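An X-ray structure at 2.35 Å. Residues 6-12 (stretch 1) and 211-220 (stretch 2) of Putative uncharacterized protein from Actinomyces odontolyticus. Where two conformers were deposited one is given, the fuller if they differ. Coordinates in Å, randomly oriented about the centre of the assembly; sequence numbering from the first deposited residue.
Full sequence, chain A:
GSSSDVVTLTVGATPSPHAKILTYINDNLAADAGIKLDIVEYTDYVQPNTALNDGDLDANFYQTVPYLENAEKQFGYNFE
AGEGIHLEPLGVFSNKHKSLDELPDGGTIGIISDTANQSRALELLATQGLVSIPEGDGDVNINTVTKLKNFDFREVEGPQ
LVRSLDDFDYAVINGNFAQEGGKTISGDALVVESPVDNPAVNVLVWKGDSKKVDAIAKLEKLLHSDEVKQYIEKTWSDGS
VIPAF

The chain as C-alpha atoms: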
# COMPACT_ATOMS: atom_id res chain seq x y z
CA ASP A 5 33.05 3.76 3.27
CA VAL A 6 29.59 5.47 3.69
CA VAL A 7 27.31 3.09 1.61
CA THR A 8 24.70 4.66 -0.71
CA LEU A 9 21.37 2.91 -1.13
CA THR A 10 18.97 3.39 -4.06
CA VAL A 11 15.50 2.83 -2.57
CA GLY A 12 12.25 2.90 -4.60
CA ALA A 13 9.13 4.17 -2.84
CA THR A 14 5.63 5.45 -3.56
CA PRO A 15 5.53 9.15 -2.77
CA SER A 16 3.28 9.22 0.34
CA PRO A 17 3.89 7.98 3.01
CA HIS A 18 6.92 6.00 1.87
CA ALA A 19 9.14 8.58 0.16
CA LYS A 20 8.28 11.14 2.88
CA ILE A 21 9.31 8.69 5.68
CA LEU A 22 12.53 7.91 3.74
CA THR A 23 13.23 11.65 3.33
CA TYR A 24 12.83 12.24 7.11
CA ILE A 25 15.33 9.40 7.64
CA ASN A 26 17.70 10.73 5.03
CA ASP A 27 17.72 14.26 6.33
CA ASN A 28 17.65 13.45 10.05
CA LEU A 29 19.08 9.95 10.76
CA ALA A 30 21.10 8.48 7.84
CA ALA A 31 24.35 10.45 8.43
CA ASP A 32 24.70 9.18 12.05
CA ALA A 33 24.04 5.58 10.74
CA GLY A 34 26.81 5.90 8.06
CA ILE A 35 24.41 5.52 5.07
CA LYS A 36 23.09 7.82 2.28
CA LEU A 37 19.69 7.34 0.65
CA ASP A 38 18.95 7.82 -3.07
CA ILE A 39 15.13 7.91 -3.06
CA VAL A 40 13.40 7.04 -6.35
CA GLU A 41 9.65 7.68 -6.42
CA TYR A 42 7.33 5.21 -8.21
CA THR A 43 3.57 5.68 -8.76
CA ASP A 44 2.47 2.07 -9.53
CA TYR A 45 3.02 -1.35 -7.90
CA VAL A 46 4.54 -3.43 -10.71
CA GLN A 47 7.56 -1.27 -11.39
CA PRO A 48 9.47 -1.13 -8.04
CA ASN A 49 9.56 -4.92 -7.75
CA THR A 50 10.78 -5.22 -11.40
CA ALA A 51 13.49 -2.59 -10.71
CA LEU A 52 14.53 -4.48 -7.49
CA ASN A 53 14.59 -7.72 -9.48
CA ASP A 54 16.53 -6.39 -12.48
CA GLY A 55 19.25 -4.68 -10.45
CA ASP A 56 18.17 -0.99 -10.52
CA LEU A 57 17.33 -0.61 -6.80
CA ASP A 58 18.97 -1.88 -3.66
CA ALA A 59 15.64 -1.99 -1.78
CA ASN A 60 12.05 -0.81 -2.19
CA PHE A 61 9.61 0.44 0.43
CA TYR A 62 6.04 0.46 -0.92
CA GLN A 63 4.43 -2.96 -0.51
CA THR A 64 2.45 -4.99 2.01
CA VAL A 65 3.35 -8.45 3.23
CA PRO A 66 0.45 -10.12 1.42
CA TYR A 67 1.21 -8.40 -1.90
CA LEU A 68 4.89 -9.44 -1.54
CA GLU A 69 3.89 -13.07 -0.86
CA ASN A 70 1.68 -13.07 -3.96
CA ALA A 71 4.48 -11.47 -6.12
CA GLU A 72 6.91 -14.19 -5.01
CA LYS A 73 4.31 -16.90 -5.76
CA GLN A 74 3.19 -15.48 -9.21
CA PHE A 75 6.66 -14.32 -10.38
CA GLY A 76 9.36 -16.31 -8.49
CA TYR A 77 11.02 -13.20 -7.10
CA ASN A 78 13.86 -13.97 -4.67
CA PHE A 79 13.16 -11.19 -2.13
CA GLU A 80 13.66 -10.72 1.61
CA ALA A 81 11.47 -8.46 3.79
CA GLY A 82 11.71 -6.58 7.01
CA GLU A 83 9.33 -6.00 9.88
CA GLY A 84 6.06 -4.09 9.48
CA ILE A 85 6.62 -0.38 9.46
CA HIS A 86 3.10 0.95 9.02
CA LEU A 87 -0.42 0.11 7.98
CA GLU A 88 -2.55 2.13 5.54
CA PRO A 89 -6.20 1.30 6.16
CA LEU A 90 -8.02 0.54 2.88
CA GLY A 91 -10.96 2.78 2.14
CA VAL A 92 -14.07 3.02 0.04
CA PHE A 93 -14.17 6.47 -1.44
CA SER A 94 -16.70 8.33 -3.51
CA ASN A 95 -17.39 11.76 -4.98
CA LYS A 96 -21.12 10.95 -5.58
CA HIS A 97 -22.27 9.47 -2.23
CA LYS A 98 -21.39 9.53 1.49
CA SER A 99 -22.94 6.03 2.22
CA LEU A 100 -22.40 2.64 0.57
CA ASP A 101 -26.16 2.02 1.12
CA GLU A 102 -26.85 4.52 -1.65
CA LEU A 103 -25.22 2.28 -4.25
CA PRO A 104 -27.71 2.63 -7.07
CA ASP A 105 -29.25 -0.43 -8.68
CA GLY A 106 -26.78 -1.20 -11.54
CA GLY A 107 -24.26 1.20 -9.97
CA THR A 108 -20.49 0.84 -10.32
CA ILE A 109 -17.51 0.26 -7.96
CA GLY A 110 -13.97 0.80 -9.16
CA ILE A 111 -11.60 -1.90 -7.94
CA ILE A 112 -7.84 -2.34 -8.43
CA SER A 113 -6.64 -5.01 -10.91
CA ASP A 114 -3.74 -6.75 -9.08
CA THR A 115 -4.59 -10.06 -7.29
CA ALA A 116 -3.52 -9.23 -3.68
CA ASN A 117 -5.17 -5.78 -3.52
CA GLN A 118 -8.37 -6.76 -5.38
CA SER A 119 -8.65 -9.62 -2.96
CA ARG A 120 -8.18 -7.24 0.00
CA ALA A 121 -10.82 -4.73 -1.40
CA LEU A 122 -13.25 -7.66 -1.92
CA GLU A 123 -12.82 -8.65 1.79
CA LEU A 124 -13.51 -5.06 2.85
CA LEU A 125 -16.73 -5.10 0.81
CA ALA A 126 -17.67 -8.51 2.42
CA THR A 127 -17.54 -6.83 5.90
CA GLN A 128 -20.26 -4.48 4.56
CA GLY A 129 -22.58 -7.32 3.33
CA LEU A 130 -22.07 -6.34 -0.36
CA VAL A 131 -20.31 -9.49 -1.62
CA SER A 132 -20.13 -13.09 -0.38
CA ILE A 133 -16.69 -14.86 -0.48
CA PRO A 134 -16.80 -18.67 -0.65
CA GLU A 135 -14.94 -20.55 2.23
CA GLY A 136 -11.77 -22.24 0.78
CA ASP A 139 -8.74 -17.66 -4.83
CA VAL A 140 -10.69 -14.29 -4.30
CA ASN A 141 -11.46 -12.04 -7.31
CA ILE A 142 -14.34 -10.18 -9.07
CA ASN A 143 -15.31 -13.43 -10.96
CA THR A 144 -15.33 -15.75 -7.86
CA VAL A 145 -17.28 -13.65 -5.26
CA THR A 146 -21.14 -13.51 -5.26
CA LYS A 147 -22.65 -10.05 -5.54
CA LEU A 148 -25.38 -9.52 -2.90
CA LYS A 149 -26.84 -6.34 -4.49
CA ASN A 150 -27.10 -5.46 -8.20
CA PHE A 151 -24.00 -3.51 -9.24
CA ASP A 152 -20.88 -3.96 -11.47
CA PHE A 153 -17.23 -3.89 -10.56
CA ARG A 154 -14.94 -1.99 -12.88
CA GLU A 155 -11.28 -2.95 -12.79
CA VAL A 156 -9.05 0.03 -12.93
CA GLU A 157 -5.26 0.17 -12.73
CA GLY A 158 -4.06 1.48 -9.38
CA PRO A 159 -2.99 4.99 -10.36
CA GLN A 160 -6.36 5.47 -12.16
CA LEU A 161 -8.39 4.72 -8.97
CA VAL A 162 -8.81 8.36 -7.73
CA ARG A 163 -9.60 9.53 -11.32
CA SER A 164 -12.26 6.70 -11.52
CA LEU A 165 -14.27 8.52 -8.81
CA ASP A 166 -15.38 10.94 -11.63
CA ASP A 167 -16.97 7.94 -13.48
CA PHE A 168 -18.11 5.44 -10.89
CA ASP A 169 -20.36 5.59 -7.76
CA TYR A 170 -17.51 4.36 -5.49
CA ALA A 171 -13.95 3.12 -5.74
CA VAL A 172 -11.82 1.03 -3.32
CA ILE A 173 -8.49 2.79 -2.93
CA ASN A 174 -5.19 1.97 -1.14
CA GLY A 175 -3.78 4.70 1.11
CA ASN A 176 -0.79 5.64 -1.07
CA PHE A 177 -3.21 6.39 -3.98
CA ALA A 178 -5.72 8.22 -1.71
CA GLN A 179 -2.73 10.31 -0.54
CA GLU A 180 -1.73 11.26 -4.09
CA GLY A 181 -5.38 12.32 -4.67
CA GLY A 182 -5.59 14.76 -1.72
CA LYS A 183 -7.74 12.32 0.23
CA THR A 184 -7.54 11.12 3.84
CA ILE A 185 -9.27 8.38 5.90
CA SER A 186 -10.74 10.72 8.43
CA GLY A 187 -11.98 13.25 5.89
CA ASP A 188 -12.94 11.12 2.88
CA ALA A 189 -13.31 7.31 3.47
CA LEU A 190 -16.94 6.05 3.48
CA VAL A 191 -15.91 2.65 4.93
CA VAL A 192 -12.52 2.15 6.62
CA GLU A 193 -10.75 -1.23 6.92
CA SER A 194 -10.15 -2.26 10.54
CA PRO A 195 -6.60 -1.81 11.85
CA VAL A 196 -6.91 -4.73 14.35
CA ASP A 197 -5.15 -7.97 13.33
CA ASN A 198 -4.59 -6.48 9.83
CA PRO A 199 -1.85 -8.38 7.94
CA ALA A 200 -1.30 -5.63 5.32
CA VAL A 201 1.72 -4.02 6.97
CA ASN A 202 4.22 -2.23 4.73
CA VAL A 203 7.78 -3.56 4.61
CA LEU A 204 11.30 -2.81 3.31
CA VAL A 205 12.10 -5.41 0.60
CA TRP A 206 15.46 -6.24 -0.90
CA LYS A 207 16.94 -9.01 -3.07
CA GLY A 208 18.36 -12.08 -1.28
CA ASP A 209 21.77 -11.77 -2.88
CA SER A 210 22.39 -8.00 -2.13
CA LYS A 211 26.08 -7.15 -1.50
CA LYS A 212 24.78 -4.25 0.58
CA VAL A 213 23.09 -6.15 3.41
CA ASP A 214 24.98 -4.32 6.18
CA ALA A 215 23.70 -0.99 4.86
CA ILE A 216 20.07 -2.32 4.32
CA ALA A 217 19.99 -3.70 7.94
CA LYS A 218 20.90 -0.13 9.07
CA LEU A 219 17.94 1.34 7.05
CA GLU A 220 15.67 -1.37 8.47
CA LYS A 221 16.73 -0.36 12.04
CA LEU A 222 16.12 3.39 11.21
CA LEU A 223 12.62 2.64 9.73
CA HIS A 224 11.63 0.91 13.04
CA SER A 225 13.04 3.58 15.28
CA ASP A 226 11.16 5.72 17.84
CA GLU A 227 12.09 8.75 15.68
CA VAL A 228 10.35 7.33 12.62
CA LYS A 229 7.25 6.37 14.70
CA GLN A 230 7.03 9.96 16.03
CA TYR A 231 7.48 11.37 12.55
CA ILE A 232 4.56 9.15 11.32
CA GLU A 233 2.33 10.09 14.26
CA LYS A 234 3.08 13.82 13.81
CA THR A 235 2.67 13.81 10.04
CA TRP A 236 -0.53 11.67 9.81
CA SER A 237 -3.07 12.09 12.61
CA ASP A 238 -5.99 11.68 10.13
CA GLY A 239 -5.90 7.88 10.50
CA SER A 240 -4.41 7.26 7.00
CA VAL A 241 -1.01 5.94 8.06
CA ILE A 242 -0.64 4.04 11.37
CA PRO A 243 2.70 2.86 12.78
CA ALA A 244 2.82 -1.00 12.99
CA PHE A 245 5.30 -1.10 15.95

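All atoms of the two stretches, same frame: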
# COMPACT_ATOMS: atom_id res chain seq x y z
N VAL A 6 31.04 5.21 3.64
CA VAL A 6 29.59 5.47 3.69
C VAL A 6 28.96 4.68 2.50
O VAL A 6 29.44 4.79 1.39
CB VAL A 6 29.28 7.02 3.62
CG1 VAL A 6 27.83 7.32 3.31
CG2 VAL A 6 29.69 7.75 4.90
N VAL A 7 27.95 3.83 2.72
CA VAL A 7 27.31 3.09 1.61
C VAL A 7 26.05 3.85 1.13
O VAL A 7 25.25 4.31 1.94
CB VAL A 7 26.94 1.61 2.01
CG1 VAL A 7 26.05 0.92 0.94
CG2 VAL A 7 28.21 0.81 2.28
N THR A 8 25.86 3.97 -0.19
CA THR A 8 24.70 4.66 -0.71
C THR A 8 23.72 3.64 -1.11
O THR A 8 24.12 2.67 -1.73
CB THR A 8 25.02 5.51 -1.94
OG1 THR A 8 25.71 6.66 -1.50
CG2 THR A 8 23.76 5.96 -2.63
N LEU A 9 22.43 3.87 -0.82
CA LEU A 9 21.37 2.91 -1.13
C LEU A 9 20.30 3.50 -2.02
O LEU A 9 19.67 4.44 -1.61
CB LEU A 9 20.67 2.44 0.14
CG LEU A 9 21.32 1.55 1.16
CD1 LEU A 9 20.34 1.34 2.31
CD2 LEU A 9 21.64 0.21 0.54
N THR A 10 20.06 2.94 -3.21
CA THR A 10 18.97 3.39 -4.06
C THR A 10 17.69 2.64 -3.58
O THR A 10 17.62 1.39 -3.60
CB THR A 10 19.33 3.26 -5.59
OG1 THR A 10 20.65 3.78 -5.83
CG2 THR A 10 18.35 4.03 -6.48
N VAL A 11 16.71 3.40 -3.08
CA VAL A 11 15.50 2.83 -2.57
C VAL A 11 14.29 3.42 -3.32
O VAL A 11 14.12 4.65 -3.35
CB VAL A 11 15.29 3.13 -1.07
CG1 VAL A 11 14.09 2.35 -0.57
CG2 VAL A 11 16.52 2.79 -0.25
N GLY A 12 13.47 2.53 -3.92
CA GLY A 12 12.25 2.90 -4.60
C GLY A 12 11.05 2.94 -3.67
O GLY A 12 10.92 2.11 -2.80
N LYS A 211 24.73 -7.32 -2.13
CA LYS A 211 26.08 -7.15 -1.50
C LYS A 211 26.02 -6.08 -0.36
O LYS A 211 26.96 -5.88 0.41
CB LYS A 211 27.15 -6.80 -2.58
CG LYS A 211 27.40 -7.83 -3.70
CD LYS A 211 27.18 -9.31 -3.32
CE LYS A 211 28.40 -10.06 -2.74
NZ LYS A 211 27.97 -11.41 -2.25
N LYS A 212 24.88 -5.42 -0.24
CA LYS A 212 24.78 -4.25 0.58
C LYS A 212 24.01 -4.51 1.84
O LYS A 212 23.50 -3.57 2.42
CB LYS A 212 24.12 -3.14 -0.25
CG LYS A 212 24.91 -2.75 -1.51
CD LYS A 212 24.67 -1.28 -1.81
CE LYS A 212 24.96 -0.88 -3.22
NZ LYS A 212 24.52 0.51 -3.53
N VAL A 213 23.98 -5.76 2.31
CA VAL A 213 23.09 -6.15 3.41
C VAL A 213 23.44 -5.48 4.74
O VAL A 213 22.54 -5.29 5.55
CB VAL A 213 22.98 -7.72 3.68
CG1 VAL A 213 21.94 -8.37 2.78
CG2 VAL A 213 24.34 -8.37 3.59
N ASP A 214 24.69 -5.14 5.00
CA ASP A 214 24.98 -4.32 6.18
C ASP A 214 24.26 -2.99 6.16
O ASP A 214 23.63 -2.63 7.15
CB ASP A 214 26.45 -4.04 6.35
CG ASP A 214 27.22 -5.26 6.75
OD1 ASP A 214 26.61 -6.32 6.94
OD2 ASP A 214 28.45 -5.16 6.86
N ALA A 215 24.35 -2.29 5.03
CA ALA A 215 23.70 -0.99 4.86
C ALA A 215 22.15 -1.09 4.97
O ALA A 215 21.51 -0.28 5.66
CB ALA A 215 24.15 -0.34 3.53
N ILE A 216 21.55 -2.09 4.30
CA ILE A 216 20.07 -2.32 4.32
C ILE A 216 19.56 -2.64 5.74
O ILE A 216 18.54 -2.17 6.14
CB ILE A 216 19.69 -3.44 3.33
CG1 ILE A 216 19.84 -2.95 1.90
CG2 ILE A 216 18.29 -3.90 3.56
CD1 ILE A 216 20.17 -4.01 0.89
N ALA A 217 20.32 -3.43 6.51
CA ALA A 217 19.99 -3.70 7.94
C ALA A 217 20.04 -2.40 8.75
O ALA A 217 19.25 -2.24 9.69
CB ALA A 217 20.90 -4.76 8.55
N LYS A 218 20.93 -1.46 8.40
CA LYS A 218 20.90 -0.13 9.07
C LYS A 218 19.60 0.67 8.73
O LYS A 218 18.98 1.20 9.63
CB LYS A 218 22.18 0.69 8.83
CG LYS A 218 23.43 0.18 9.56
CD LYS A 218 24.75 0.80 9.05
CE LYS A 218 25.95 0.25 9.81
NZ LYS A 218 27.09 1.20 9.88
N LEU A 219 19.17 0.69 7.47
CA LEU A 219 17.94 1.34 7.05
C LEU A 219 16.74 0.68 7.72
O LEU A 219 15.83 1.36 8.27
CB LEU A 219 17.82 1.34 5.50
CG LEU A 219 16.54 1.88 4.88
CD1 LEU A 219 16.32 3.30 5.38
CD2 LEU A 219 16.58 1.79 3.36
N GLU A 220 16.71 -0.65 7.72
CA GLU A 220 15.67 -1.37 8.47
C GLU A 220 15.58 -0.88 9.95
O GLU A 220 14.49 -0.57 10.45
CB GLU A 220 15.89 -2.89 8.38
CG GLU A 220 14.98 -3.75 9.29
CD GLU A 220 13.50 -3.68 8.91
OE1 GLU A 220 13.15 -3.20 7.79
OE2 GLU A 220 12.68 -4.14 9.72
O HOH W 1 27.21 2.29 -2.36

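Residues 7–12 form a β-strand near the start of the chain, and residues 213–220 form a helix more than two hundred residues later; both elements continue beyond the residues given here. The strand and helix axes approach to 8.8 Å, and their N-to-C directions make an angle of 70°, so the helix lies obliquely across the strand. The backbones come nearest at Val-7 and Ala-215, whose CA atoms are 6.3 Å apart. Within the helix the usual i to i+4 pattern holds: the N atom of Ile-216 donates to O of Lys-212 at 3.1 Å, and N of Leu-219 donates to O of Ala-215, also at 3.1 Å. Lys-212 occupies the N-cap position, immediately before the first helical residue.

Alternation along the strand decides which side chains meet the helix. The CA-to-CB bonds of Val-7 and Val-11 point toward it, while those of Thr-8 and Thr-10 point away. Leu-9 leaves the backbone sideways, but its longer side chain, with chi1 in m and chi2 in t, brings its end nearer to the helix. On the helix, Ala-215 and Leu-219 are one turn apart and both point toward the strand, so both can present apolar groups to the strand, and Leu-9 packs against each of them.

Ala-215 suits the closest part of the backbone approach because its side chain is a single methyl group. CG1 of Val-7 rests 3.5 Å from CB of Ala-215, a tight van der Waals contact. Leu-9, which has the largest area covered by the opposing stretch, packs against several helix residues. Its CD2 atom lies 3.9 Å from CB of Ala-215 and 3.9 Å from CG1 of Ile-216, while its CD1 atom lies 3.9 Å from CD2 of Leu-219. The branched end of leucine thus reaches two successive turns of the helix; both methyl groups lie near Ala-215 and Ile-216, and CD1 also touches Leu-219. The same CD2 atom of Leu-219 is 3.7 Å from CG2 of Val-11, so this leucine extends the apolar packing along the strand. Because these contacts have no strict directional requirement, shape and methyl placement matter more than exact orientation.

Lys-212 adds a polar interaction at the beginning of the helix. Its aliphatic portion runs beside the strand, with CD 3.8 Å from CG1 of Val-7 and 4.1 Å from CD2 of Leu-9. The amino group at its end can therefore reach the strand backbone: NZ of Lys-212 donates a hydrogen bond to O of Thr-8 at 2.8 Å. Lysine is well suited to this dual role, since its methylene groups can pack against valine and leucine while its nitrogen satisfies a carbonyl oxygen. The CA-to-CB bond of Thr-8 points away from the helix, and its closest contact with the other stretch is made by its main-chain O. Water 1 supplements the direct link, accepting a hydrogen bond from N of Thr-8 at 3.1 Å and a weak one from NZ of Lys-212 at 3.4 Å.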